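Local structure of UTP-glucose-1-phosphate uridylyltransferase 2 (Trypanosoma brucei, 3GUE) at residues V78-N83 / R213-S218; V126-M131 / S156-M161; I217-N222 / N302-W307. The protein probably catalyses the reaction of UTP with glucose 1-phosphate to give UDP-glucose and diphosphate, and binds the product UDP-glucose. All blocks are in the same frame, centred on the assembly; numbering follows the deposited sequence.

Three contacts fall between neighbouring strands of one mixed sheet, in the order 159-161, 128-132, 77-83, 214-219, 300-309. Interaction 2 pairs the first two strands and interaction 1 the third with the fourth; their centres lie about 9 Å apart, and Val79 N hydrogen-bonds Pro127 O (2.9 Å) between them. Interaction 3 pairs the fourth strand with the fifth and shares Ile217 and Ser218 with interaction 1, again about 9 Å between centres; Lys81 NZ hydrogen-bonds Asn222 O at 3.0 Å. Interactions 2 and 3, centres about 16 Å apart, do not touch. UDP-glucose lies at the ends of these strands: Leu82 and Gly220 meet its ribose, Asn219 and Asn302 its glucose, and Met131 also touches the ligand.

Interaction 1 (V78-N83 / R213-S218); sequences VVLKLN and RYMFIS. With UPG (uridine-5'-diphosphate-glucose), chain C.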
loop_
_atom_site.group_PDB
_atom_site.type_symbol
_atom_site.label_atom_id
_atom_site.label_comp_id
_atom_site.label_asym_id
_atom_site.label_seq_id
_atom_site.Cartn_x
_atom_site.Cartn_y
_atom_site.Cartn_z
ATOM N N VAL A 78 15.497 2.137 -11.444
ATOM C CA VAL A 78 14.211 2.251 -12.139
ATOM C C VAL A 78 13.174 2.422 -11.023
ATOM O O VAL A 78 13.312 1.863 -9.948
ATOM C CB VAL A 78 13.884 0.964 -12.973
ATOM C CG1 VAL A 78 12.431 0.905 -13.390
ATOM C CG2 VAL A 78 14.782 0.861 -14.248
ATOM N N VAL A 79 12.159 3.223 -11.278
ATOM C CA VAL A 79 11.122 3.475 -10.270
ATOM C C VAL A 79 9.827 2.832 -10.714
ATOM O O VAL A 79 9.452 2.903 -11.884
ATOM C CB VAL A 79 10.943 4.988 -9.957
ATOM C CG1 VAL A 79 9.803 5.216 -8.925
ATOM C CG2 VAL A 79 12.244 5.570 -9.426
ATOM N N LEU A 80 9.180 2.163 -9.764
ATOM C CA LEU A 80 7.825 1.650 -9.949
ATOM C C LEU A 80 6.956 2.151 -8.809
ATOM O O LEU A 80 7.323 2.033 -7.625
ATOM C CB LEU A 80 7.813 0.113 -9.974
ATOM C CG LEU A 80 6.520 -0.710 -10.156
ATOM C CD1 LEU A 80 5.735 -0.340 -11.348
ATOM C CD2 LEU A 80 6.862 -2.192 -10.227
ATOM N N LYS A 81 5.814 2.726 -9.169
ATOM C CA LYS A 81 4.792 3.083 -8.169
ATOM C C LYS A 81 3.623 2.118 -8.335
ATOM O O LYS A 81 3.110 1.960 -9.452
ATOM C CB LYS A 81 4.349 4.544 -8.395
ATOM C CG LYS A 81 4.927 5.572 -7.392
ATOM C CD LYS A 81 4.213 5.452 -6.032
ATOM C CE LYS A 81 4.300 6.732 -5.185
ATOM N NZ LYS A 81 5.366 6.639 -4.122
ATOM N N LEU A 82 3.242 1.434 -7.254
ATOM C CA LEU A 82 2.089 0.530 -7.256
ATOM C C LEU A 82 0.795 1.366 -7.445
ATOM O O LEU A 82 0.617 2.411 -6.815
ATOM C CB LEU A 82 2.032 -0.285 -5.955
ATOM C CG LEU A 82 3.279 -1.112 -5.579
ATOM C CD1 LEU A 82 3.128 -1.838 -4.221
ATOM C CD2 LEU A 82 3.707 -2.104 -6.701
ATOM N N ASN A 83 -0.112 0.881 -8.284
ATOM C CA ASN A 83 -1.318 1.648 -8.646
ATOM C C ASN A 83 -2.504 0.740 -9.025
ATOM O O ASN A 83 -3.403 1.153 -9.756
ATOM C CB ASN A 83 -0.955 2.606 -9.798
ATOM C CG ASN A 83 -2.019 3.667 -10.050
ATOM O OD1 ASN A 83 -2.508 4.325 -9.122
ATOM N ND2 ASN A 83 -2.414 3.798 -11.294
ATOM N N ARG A 213 19.560 -2.727 -13.141
ATOM C CA ARG A 213 19.770 -3.813 -12.191
ATOM C C ARG A 213 18.992 -3.619 -10.888
ATOM O O ARG A 213 18.931 -4.532 -10.079
ATOM C CB ARG A 213 21.265 -3.940 -11.824
ATOM C CG ARG A 213 22.183 -4.453 -12.911
ATOM C CD ARG A 213 21.859 -5.924 -13.281
ATOM N NE ARG A 213 22.722 -6.379 -14.379
ATOM C CZ ARG A 213 22.412 -6.286 -15.668
ATOM N NH1 ARG A 213 21.266 -5.752 -16.036
ATOM N NH2 ARG A 213 23.243 -6.727 -16.596
ATOM N N TYR A 214 18.455 -2.422 -10.660
ATOM C CA TYR A 214 17.774 -2.106 -9.402
ATOM C C TYR A 214 16.442 -1.411 -9.619
ATOM O O TYR A 214 16.295 -0.560 -10.522
ATOM C CB TYR A 214 18.680 -1.243 -8.515
ATOM C CG TYR A 214 19.878 -1.989 -7.993
ATOM C CD1 TYR A 214 19.757 -2.863 -6.928
ATOM C CD2 TYR A 214 21.138 -1.850 -8.595
ATOM C CE1 TYR A 214 20.888 -3.574 -6.421
ATOM C CE2 TYR A 214 22.247 -2.554 -8.110
ATOM C CZ TYR A 214 22.118 -3.401 -7.015
ATOM O OH TYR A 214 23.221 -4.117 -6.540
ATOM N N MET A 215 15.481 -1.767 -8.776
ATOM C CA MET A 215 14.169 -1.184 -8.838
ATOM C C MET A 215 13.719 -0.727 -7.463
ATOM O O MET A 215 13.717 -1.502 -6.523
ATOM C CB MET A 215 13.148 -2.173 -9.405
ATOM C CG MET A 215 11.724 -1.659 -9.345
ATOM S SD MET A 215 10.600 -2.745 -10.240
ATOM C CE MET A 215 11.186 -2.538 -11.919
ATOM N N PHE A 216 13.325 0.538 -7.387
ATOM C CA PHE A 216 12.665 1.080 -6.214
ATOM C C PHE A 216 11.135 1.085 -6.385
ATOM O O PHE A 216 10.586 1.717 -7.314
ATOM C CB PHE A 216 13.230 2.472 -5.869
ATOM C CG PHE A 216 12.552 3.117 -4.676
ATOM C CD1 PHE A 216 12.704 2.578 -3.405
ATOM C CD2 PHE A 216 11.776 4.260 -4.837
ATOM C CE1 PHE A 216 12.075 3.129 -2.310
ATOM C CE2 PHE A 216 11.126 4.854 -3.718
ATOM C CZ PHE A 216 11.285 4.282 -2.466
ATOM N N ILE A 217 10.465 0.377 -5.474
ATOM C CA ILE A 217 9.007 0.216 -5.471
ATOM C C ILE A 217 8.425 0.798 -4.191
ATOM O O ILE A 217 8.966 0.590 -3.103
ATOM C CB ILE A 217 8.586 -1.281 -5.525
ATOM C CG1 ILE A 217 9.527 -2.108 -6.407
ATOM C CG2 ILE A 217 7.086 -1.444 -5.954
ATOM C CD1 ILE A 217 9.312 -3.609 -6.223
ATOM N N SER A 218 7.320 1.522 -4.336
ATOM C CA SER A 218 6.546 2.081 -3.223
ATOM C C SER A 218 5.047 2.183 -3.552
ATOM O O SER A 218 4.647 2.142 -4.724
ATOM C CB SER A 218 7.085 3.475 -2.860
ATOM O OG SER A 218 6.898 4.387 -3.936
HETATM N N1 UPG C . -1.973 -2.570 -5.082
HETATM C C2 UPG C . -1.661 -3.057 -6.368
HETATM N N3 UPG C . -2.161 -4.299 -6.714
HETATM C C4 UPG C . -2.931 -5.064 -5.871
HETATM C C5 UPG C . -3.229 -4.598 -4.584
HETATM C C6 UPG C . -2.753 -3.356 -4.177
HETATM O O2 UPG C . -0.998 -2.438 -7.215
HETATM O O4 UPG C . -3.336 -6.155 -6.296
HETATM C C1C UPG C . -1.453 -1.232 -4.653
HETATM C C2C UPG C . -2.390 -0.210 -4.003
HETATM O O2C UPG C . -3.134 0.507 -4.998
HETATM C C3C UPG C . -1.362 0.698 -3.333
HETATM C C4C UPG C . -0.322 -0.295 -2.839
HETATM O O4C UPG C . -0.470 -1.500 -3.637
HETATM O O3C UPG C . -0.754 1.522 -4.326
HETATM C C5C UPG C . -0.561 -0.688 -1.344
HETATM O O5C UPG C . -1.732 -1.429 -1.132
HETATM P PA UPG C . -2.669 -1.153 0.152
HETATM O O1A UPG C . -2.838 0.327 0.192
HETATM O O2A UPG C . -3.856 -2.017 0.158
HETATM O O3A UPG C . -1.664 -1.563 1.390
HETATM P PB UPG C . -1.494 -3.025 2.083
HETATM O O1B UPG C . -1.234 -4.008 1.017
HETATM O O2B UPG C . -2.581 -3.280 3.079
HETATM O O3B UPG C . -0.195 -2.717 2.974
HETATM C "C1'" UPG C . 1.079 -2.419 2.294
HETATM C "C2'" UPG C . 2.113 -3.455 2.712
HETATM C "C3'" UPG C . 2.225 -3.405 4.231
HETATM C "C4'" UPG C . 2.686 -2.000 4.651
HETATM C "C5'" UPG C . 1.699 -0.930 4.120
HETATM C "C6'" UPG C . 2.293 0.448 4.248
HETATM O "O2'" UPG C . 1.721 -4.778 2.304
HETATM O "O3'" UPG C . 3.105 -4.429 4.664
HETATM O "O4'" UPG C . 2.785 -1.908 6.063
HETATM O "O5'" UPG C . 1.423 -1.079 2.700
HETATM O "O6'" UPG C . 1.255 1.422 4.119
HETATM O O HOH W 1 8.293 4.079 -6.237
#
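Strands 78-83 and 214-218 run parallel at the middle of the sheet, Val78 level with Met215 and Leu80 with Ile217. The straightest rung is Leu80 N to Phe216 O, 2.9 Å with an angle of 177° at the hydrogen, lying in the carbonyl plane. Leu82 N to Ser218 O continues the ladder, whereas Val78 N to Tyr214 O and Ser218 N to Leu80 O are weak.

Packing is tight on the face of Val78, Met215, Leu80 and Ile217, where helix 194-201 packs on Leu80 and Met215. Met215, extended until chi3 bends it, sets SD 3.8 Å from Leu80 CD2 and CE 3.9 Å from Val78 CG1, crossing both side chains obliquely. Nearer the ligand, Ile217 CG2 meets Leu82 CD2 at 3.5 Å. The other branch of Leu82, CD1, lies 3.7 Å from the ribose oxygen O4C of UDP-glucose.

The other face is looser: Val79 is partly exposed, and its side chain does not reach that of Phe216. Here Lys81, bent at chi2 and chi4 with chi1 (-104°) far from a staggered value, curls across so that NZ bonds Ser218 OG at 2.7 Å. Water 1 bridges the same OG to Leu80 O, donating to the carbonyl over 2.7 Å.

Lys81 NZ also bonds Asn222 O, so the buried ammonium is met by neutral oxygens of both the partner strand and the loop that follows it, a shared grip that probably helps to fix the turn carrying Gly220.

Interaction 2 (V126-M131 / S156-M161); sequences VPFMLM and SDIELM
The segments 128-131 and 159-161 lie parallel, their axes 4.7 Å apart at closest and inclined by 31°, and Leu130 carries both backbone hydrogen bonds between them. Leu130 N donates to Ile158 O, and Leu130 O accepts from Leu160 N, each at 2.9 Å; both donors stand above the plane of the accepting carbonyl. Ile158 is the last helical residue and Glu159 the first to leave the helix, so the ladder starts on a helix-end carbonyl. That oxygen also lies 3.0 Å from Met129 CA, a close CA-H...O contact.

Ile158 fills the angle where helix turns into strand. Its CG2 branch, anti to the backbone N, lies 3.9 Å from Leu130 CD1, the two side chains running side by side. The other branch swings out at chi2 (-90°) and brings CD1 to the edge of the Phe128 ring, in its plane and 3.8 Å from CD2. Phe128 packs in turn on helix 107-122.

On the opposite face, Met129 sets its CG 3.4 Å from Asp157 O, apolar carbon against a carbonyl. Further along, Leu160 CD2 meets Met131 CG at 4.1 Å where the two chains cross obliquely. Leu160 packs on helix 194-201, while Met131 reaches UDP-glucose. At the start of the edge strand, Glu159 OE2 bonds Ser137 OG and Asn132 ND2, tying it to the end of strand 128-132 (Asn132) and to the start of helix 137-143 (Ser137).

Parallel neighbours joined through helices 137-143, 148-151 and 154-158 form a beta-alpha-beta crossover, here at the edge of the central sheet of a GT-A-type fold, on its nucleotide-binding side.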
loop_
_atom_site.group_PDB
_atom_site.type_symbol
_atom_site.label_atom_id
_atom_site.label_comp_id
_atom_site.label_asym_id
_atom_site.label_seq_id
_atom_site.Cartn_x
_atom_site.Cartn_y
_atom_site.Cartn_z
ATOM N N VAL A 126 15.538 8.856 -15.289
ATOM C CA VAL A 126 15.275 7.583 -14.587
ATOM C C VAL A 126 13.957 6.968 -15.068
ATOM O O VAL A 126 12.926 7.660 -15.091
ATOM C CB VAL A 126 15.273 7.777 -13.029
ATOM C CG1 VAL A 126 14.164 8.739 -12.611
ATOM C CG2 VAL A 126 15.142 6.436 -12.272
ATOM N N PRO A 127 13.985 5.683 -15.481
ATOM C CA PRO A 127 12.767 5.017 -15.910
ATOM C C PRO A 127 11.700 4.977 -14.819
ATOM O O PRO A 127 12.008 4.918 -13.614
ATOM C CB PRO A 127 13.256 3.609 -16.311
ATOM C CG PRO A 127 14.659 3.818 -16.689
ATOM C CD PRO A 127 15.147 4.792 -15.647
ATOM N N PHE A 128 10.441 5.083 -15.243
ATOM C CA PHE A 128 9.307 5.149 -14.331
ATOM C C PHE A 128 8.147 4.328 -14.854
ATOM O O PHE A 128 7.827 4.401 -16.041
ATOM C CB PHE A 128 8.832 6.591 -14.170
ATOM C CG PHE A 128 7.595 6.749 -13.291
ATOM C CD1 PHE A 128 7.682 6.649 -11.895
ATOM C CD2 PHE A 128 6.353 7.036 -13.860
ATOM C CE1 PHE A 128 6.541 6.806 -11.090
ATOM C CE2 PHE A 128 5.186 7.217 -13.040
ATOM C CZ PHE A 128 5.289 7.105 -11.675
ATOM N N MET A 129 7.492 3.607 -13.942
ATOM C CA MET A 129 6.411 2.685 -14.279
ATOM C C MET A 129 5.341 2.777 -13.199
ATOM O O MET A 129 5.617 3.158 -12.067
ATOM C CB MET A 129 6.934 1.242 -14.376
ATOM C CG MET A 129 7.763 0.918 -15.629
ATOM S SD MET A 129 8.183 -0.845 -15.835
ATOM C CE MET A 129 9.317 -1.056 -14.485
ATOM N N LEU A 130 4.125 2.438 -13.577
ATOM C CA LEU A 130 2.996 2.400 -12.671
ATOM C C LEU A 130 2.378 1.022 -12.918
ATOM O O LEU A 130 2.085 0.635 -14.059
ATOM C CB LEU A 130 2.010 3.541 -13.006
ATOM C CG LEU A 130 2.268 5.002 -12.591
ATOM C CD1 LEU A 130 1.526 5.900 -13.555
ATOM C CD2 LEU A 130 1.791 5.313 -11.147
ATOM N N MET A 131 2.250 0.248 -11.852
ATOM C CA MET A 131 1.581 -1.023 -11.958
ATOM C C MET A 131 0.088 -0.802 -11.801
ATOM O O MET A 131 -0.412 -0.495 -10.698
ATOM C CB MET A 131 2.093 -2.021 -10.931
ATOM C CG MET A 131 1.561 -3.444 -11.161
ATOM S SD MET A 131 2.389 -4.676 -10.167
ATOM C CE MET A 131 1.452 -4.612 -8.613
ATOM N N SER A 156 3.838 2.146 -23.991
ATOM C CA SER A 156 5.124 1.489 -24.301
ATOM C C SER A 156 6.119 1.429 -23.129
ATOM O O SER A 156 6.877 0.462 -23.010
ATOM C CB SER A 156 5.793 2.159 -25.491
ATOM O OG SER A 156 6.007 3.528 -25.239
ATOM N N ASP A 157 6.119 2.453 -22.268
ATOM C CA ASP A 157 7.123 2.540 -21.193
ATOM C C ASP A 157 6.559 2.523 -19.749
ATOM O O ASP A 157 7.075 1.804 -18.889
ATOM C CB ASP A 157 8.033 3.758 -21.428
ATOM C CG ASP A 157 8.924 3.599 -22.664
ATOM O OD1 ASP A 157 8.433 3.737 -23.811
ATOM O OD2 ASP A 157 10.136 3.357 -22.483
ATOM N N ILE A 158 5.474 3.254 -19.513
ATOM C CA ILE A 158 5.004 3.529 -18.163
ATOM C C ILE A 158 4.181 2.381 -17.563
ATOM O O ILE A 158 4.443 1.945 -16.443
ATOM C CB ILE A 158 4.181 4.868 -18.119
ATOM C CG1 ILE A 158 5.012 6.060 -18.653
ATOM C CG2 ILE A 158 3.565 5.120 -16.755
ATOM C CD1 ILE A 158 5.836 6.803 -17.595
ATOM N N GLU A 159 3.209 1.861 -18.313
ATOM C CA GLU A 159 2.300 0.907 -17.717
ATOM C C GLU A 159 2.917 -0.464 -17.527
ATOM O O GLU A 159 3.588 -0.980 -18.431
ATOM C CB GLU A 159 0.993 0.772 -18.507
ATOM C CG GLU A 159 -0.075 0.029 -17.699
ATOM C CD GLU A 159 -1.461 0.107 -18.339
ATOM O OE1 GLU A 159 -1.605 -0.293 -19.494
ATOM O OE2 GLU A 159 -2.400 0.548 -17.653
ATOM N N LEU A 160 2.649 -1.035 -16.355
ATOM C CA LEU A 160 2.875 -2.455 -16.082
ATOM C C LEU A 160 1.521 -3.002 -15.673
ATOM O O LEU A 160 1.044 -2.740 -14.567
ATOM C CB LEU A 160 3.924 -2.654 -14.972
ATOM C CG LEU A 160 4.405 -4.089 -14.689
ATOM C CD1 LEU A 160 5.394 -4.636 -15.739
ATOM C CD2 LEU A 160 4.997 -4.170 -13.330
ATOM N N MET A 161 0.880 -3.735 -16.574
ATOM C CA MET A 161 -0.440 -4.271 -16.300
ATOM C C MET A 161 -0.306 -5.575 -15.524
ATOM O O MET A 161 0.325 -6.520 -15.973
ATOM C CB MET A 161 -1.260 -4.493 -17.599
ATOM C CG MET A 161 -2.721 -4.909 -17.311
ATOM S SD MET A 161 -3.746 -3.522 -16.742
ATOM C CE MET A 161 -3.845 -2.549 -18.215
#

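Interaction 3 (I217-N222 / N302-W307); sequences ISNGDN and NTNNIW. With UPG (uridine-5'-diphosphate-glucose), chain C.
The part of the UDP-glucose pocket that holds the glucose and the ribose O3C is built here, where strand 217-219 runs into the type I turn Asn219-Asn222 beside the strand 302-307. Ile217 and Ile306 form an antiparallel hydrogen-bonded pair: Ile217 N to Ile306 O is 2.9 Å, and Ile306 N to Ile217 O is 2.7 Å, nearly along the C=O axis.

Beyond this pair, side-chain amides take over. Asn304 ND2 gives an in-plane hydrogen to a lone pair of Asn219 OD1 at 2.9 Å, the two amide planes being 64° apart. With its oxygen so held, Asn219 turns ND2 to the glucose ring oxygen O5', 2.9 Å away. Asn302 grips the far side of the hexose: its O takes a very short bond of 2.5 Å from O4', and its ND2 donates to O3' at 2.8 Å. The same ND2 also reaches Asn304 OD1, while Asn302 OD1 accepts Asn304 N in an Asx turn; Thr303 OG1 makes an ST turn to Asn305 N.

In the GT-A sheet, strand 300-309 is the one that runs against all its neighbours, and through these turns it presents Asn302 and Asn304 to the sugar. Asn304, with positive phi (68°), has its CG 3.5 Å from glucose C2'.

Water 2 spans the opening strands, accepting from Asn219 N and donating to Thr303 O and Asn305 OD1. Behind it the Asn222 and Asn305 amides lie nearly coplanar (11°), and both ND2 groups bond Arg371 O; Asn222 OD1 accepts from Ala373 N, and Asn305 ND2 also bonds Glu245 OE1. At the turn, Gly220 N donates to ribose O3C at 3.0 Å, and Asp221, predicted to bind UTP, forms a salt bridge with Lys376, itself bonded to the ligand.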
loop_
_atom_site.group_PDB
_atom_site.type_symbol
_atom_site.label_atom_id
_atom_site.label_comp_id
_atom_site.label_asym_id
_atom_site.label_seq_id
_atom_site.Cartn_x
_atom_site.Cartn_y
_atom_site.Cartn_z
ATOM N N ILE A 217 10.465 0.377 -5.474
ATOM C CA ILE A 217 9.007 0.216 -5.471
ATOM C C ILE A 217 8.425 0.798 -4.191
ATOM O O ILE A 217 8.966 0.590 -3.103
ATOM C CB ILE A 217 8.586 -1.281 -5.525
ATOM C CG1 ILE A 217 9.527 -2.108 -6.407
ATOM C CG2 ILE A 217 7.086 -1.444 -5.954
ATOM C CD1 ILE A 217 9.312 -3.609 -6.223
ATOM N N SER A 218 7.320 1.522 -4.336
ATOM C CA SER A 218 6.546 2.081 -3.223
ATOM C C SER A 218 5.047 2.183 -3.552
ATOM O O SER A 218 4.647 2.142 -4.724
ATOM C CB SER A 218 7.085 3.475 -2.860
ATOM O OG SER A 218 6.898 4.387 -3.936
ATOM N N ASN A 219 4.244 2.307 -2.498
ATOM C CA ASN A 219 2.818 2.449 -2.563
ATOM C C ASN A 219 2.396 3.706 -3.295
ATOM O O ASN A 219 2.969 4.775 -3.084
ATOM C CB ASN A 219 2.241 2.451 -1.132
ATOM C CG ASN A 219 2.214 1.064 -0.493
ATOM O OD1 ASN A 219 2.418 0.041 -1.160
ATOM N ND2 ASN A 219 1.925 1.028 0.807
ATOM N N GLY A 220 1.402 3.600 -4.175
ATOM C CA GLY A 220 0.847 4.825 -4.797
ATOM C C GLY A 220 0.306 5.895 -3.849
ATOM O O GLY A 220 0.261 7.075 -4.198
ATOM N N ASP A 221 -0.135 5.474 -2.668
ATOM C CA ASP A 221 -0.665 6.370 -1.610
ATOM C C ASP A 221 0.417 7.038 -0.727
ATOM O O ASP A 221 0.129 7.983 0.009
ATOM C CB ASP A 221 -1.662 5.624 -0.716
ATOM C CG ASP A 221 -1.020 4.447 0.033
ATOM O OD1 ASP A 221 -0.598 4.628 1.190
ATOM O OD2 ASP A 221 -0.908 3.357 -0.545
ATOM N N ASN A 222 1.666 6.595 -0.860
ATOM C CA ASN A 222 2.764 7.086 -0.018
ATOM C C ASN A 222 3.605 8.103 -0.748
ATOM O O ASN A 222 4.502 7.753 -1.506
ATOM C CB ASN A 222 3.661 5.930 0.471
ATOM C CG ASN A 222 4.821 6.422 1.347
ATOM O OD1 ASN A 222 4.802 7.552 1.846
ATOM N ND2 ASN A 222 5.822 5.572 1.550
ATOM N N ASN A 302 6.419 -2.194 8.102
ATOM C CA ASN A 302 6.749 -2.094 6.688
ATOM C C ASN A 302 6.132 -0.847 6.005
ATOM O O ASN A 302 4.913 -0.631 6.064
ATOM C CB ASN A 302 6.306 -3.381 5.973
ATOM C CG ASN A 302 6.572 -3.344 4.494
ATOM O OD1 ASN A 302 7.553 -2.688 4.021
ATOM N ND2 ASN A 302 5.719 -4.056 3.721
ATOM N N THR A 303 6.995 -0.036 5.389
ATOM C CA THR A 303 6.584 1.144 4.634
ATOM C C THR A 303 6.129 0.732 3.228
ATOM O O THR A 303 5.453 1.497 2.556
ATOM C CB THR A 303 7.720 2.166 4.466
ATOM O OG1 THR A 303 8.730 1.627 3.605
ATOM C CG2 THR A 303 8.357 2.614 5.818
ATOM N N ASN A 304 6.536 -0.468 2.801
ATOM C CA ASN A 304 6.372 -0.982 1.411
ATOM C C ASN A 304 7.257 -0.208 0.387
ATOM O O ASN A 304 7.110 -0.368 -0.819
ATOM C CB ASN A 304 4.878 -1.118 0.986
ATOM C CG ASN A 304 4.557 -2.515 0.335
ATOM O OD1 ASN A 304 5.260 -3.501 0.591
ATOM N ND2 ASN A 304 3.517 -2.577 -0.512
ATOM N N ASN A 305 8.149 0.649 0.897
ATOM C CA ASN A 305 9.273 1.178 0.126
ATOM C C ASN A 305 10.282 0.017 0.058
ATOM O O ASN A 305 11.018 -0.234 1.039
ATOM C CB ASN A 305 9.959 2.370 0.837
ATOM C CG ASN A 305 9.022 3.589 1.085
ATOM O OD1 ASN A 305 7.965 3.750 0.476
ATOM N ND2 ASN A 305 9.448 4.453 1.993
ATOM N N ILE A 306 10.321 -0.673 -1.079
ATOM C CA ILE A 306 11.182 -1.860 -1.253
ATOM C C ILE A 306 12.110 -1.733 -2.464
ATOM O O ILE A 306 11.660 -1.456 -3.566
ATOM C CB ILE A 306 10.350 -3.169 -1.460
ATOM C CG1 ILE A 306 9.219 -3.330 -0.429
ATOM C CG2 ILE A 306 11.251 -4.376 -1.521
ATOM C CD1 ILE A 306 9.698 -3.439 0.980
ATOM N N TRP A 307 13.393 -1.999 -2.234
ATOM C CA TRP A 307 14.416 -2.097 -3.285
ATOM C C TRP A 307 14.654 -3.544 -3.677
ATOM O O TRP A 307 14.954 -4.404 -2.830
ATOM C CB TRP A 307 15.742 -1.550 -2.802
ATOM C CG TRP A 307 15.855 -0.040 -2.742
ATOM C CD1 TRP A 307 15.554 0.768 -1.686
ATOM C CD2 TRP A 307 16.343 0.822 -3.780
ATOM N NE1 TRP A 307 15.807 2.072 -2.001
ATOM C CE2 TRP A 307 16.285 2.142 -3.285
ATOM C CE3 TRP A 307 16.792 0.607 -5.089
ATOM C CZ2 TRP A 307 16.659 3.255 -4.052
ATOM C CZ3 TRP A 307 17.183 1.723 -5.859
ATOM C CH2 TRP A 307 17.119 3.029 -5.324
HETATM N N1 UPG C . -1.973 -2.570 -5.082
HETATM C C2 UPG C . -1.661 -3.057 -6.368
HETATM N N3 UPG C . -2.161 -4.299 -6.714
HETATM C C4 UPG C . -2.931 -5.064 -5.871
HETATM C C5 UPG C . -3.229 -4.598 -4.584
HETATM C C6 UPG C . -2.753 -3.356 -4.177
HETATM O O2 UPG C . -0.998 -2.438 -7.215
HETATM O O4 UPG C . -3.336 -6.155 -6.296
HETATM C C1C UPG C . -1.453 -1.232 -4.653
HETATM C C2C UPG C . -2.390 -0.210 -4.003
HETATM O O2C UPG C . -3.134 0.507 -4.998
HETATM C C3C UPG C . -1.362 0.698 -3.333
HETATM C C4C UPG C . -0.322 -0.295 -2.839
HETATM O O4C UPG C . -0.470 -1.500 -3.637
HETATM O O3C UPG C . -0.754 1.522 -4.326
HETATM C C5C UPG C . -0.561 -0.688 -1.344
HETATM O O5C UPG C . -1.732 -1.429 -1.132
HETATM P PA UPG C . -2.669 -1.153 0.152
HETATM O O1A UPG C . -2.838 0.327 0.192
HETATM O O2A UPG C . -3.856 -2.017 0.158
HETATM O O3A UPG C . -1.664 -1.563 1.390
HETATM P PB UPG C . -1.494 -3.025 2.083
HETATM O O1B UPG C . -1.234 -4.008 1.017
HETATM O O2B UPG C . -2.581 -3.280 3.079
HETATM O O3B UPG C . -0.195 -2.717 2.974
HETATM C "C1'" UPG C . 1.079 -2.419 2.294
HETATM C "C2'" UPG C . 2.113 -3.455 2.712
HETATM C "C3'" UPG C . 2.225 -3.405 4.231
HETATM C "C4'" UPG C . 2.686 -2.000 4.651
HETATM C "C5'" UPG C . 1.699 -0.930 4.120
HETATM C "C6'" UPG C . 2.293 0.448 4.248
HETATM O "O2'" UPG C . 1.721 -4.778 2.304
HETATM O "O3'" UPG C . 3.105 -4.429 4.664
HETATM O "O4'" UPG C . 2.785 -1.908 6.063
HETATM O "O5'" UPG C . 1.423 -1.079 2.700
HETATM O "O6'" UPG C . 1.255 1.422 4.119
HETATM O O HOH W 2 5.291 2.619 -0.071
#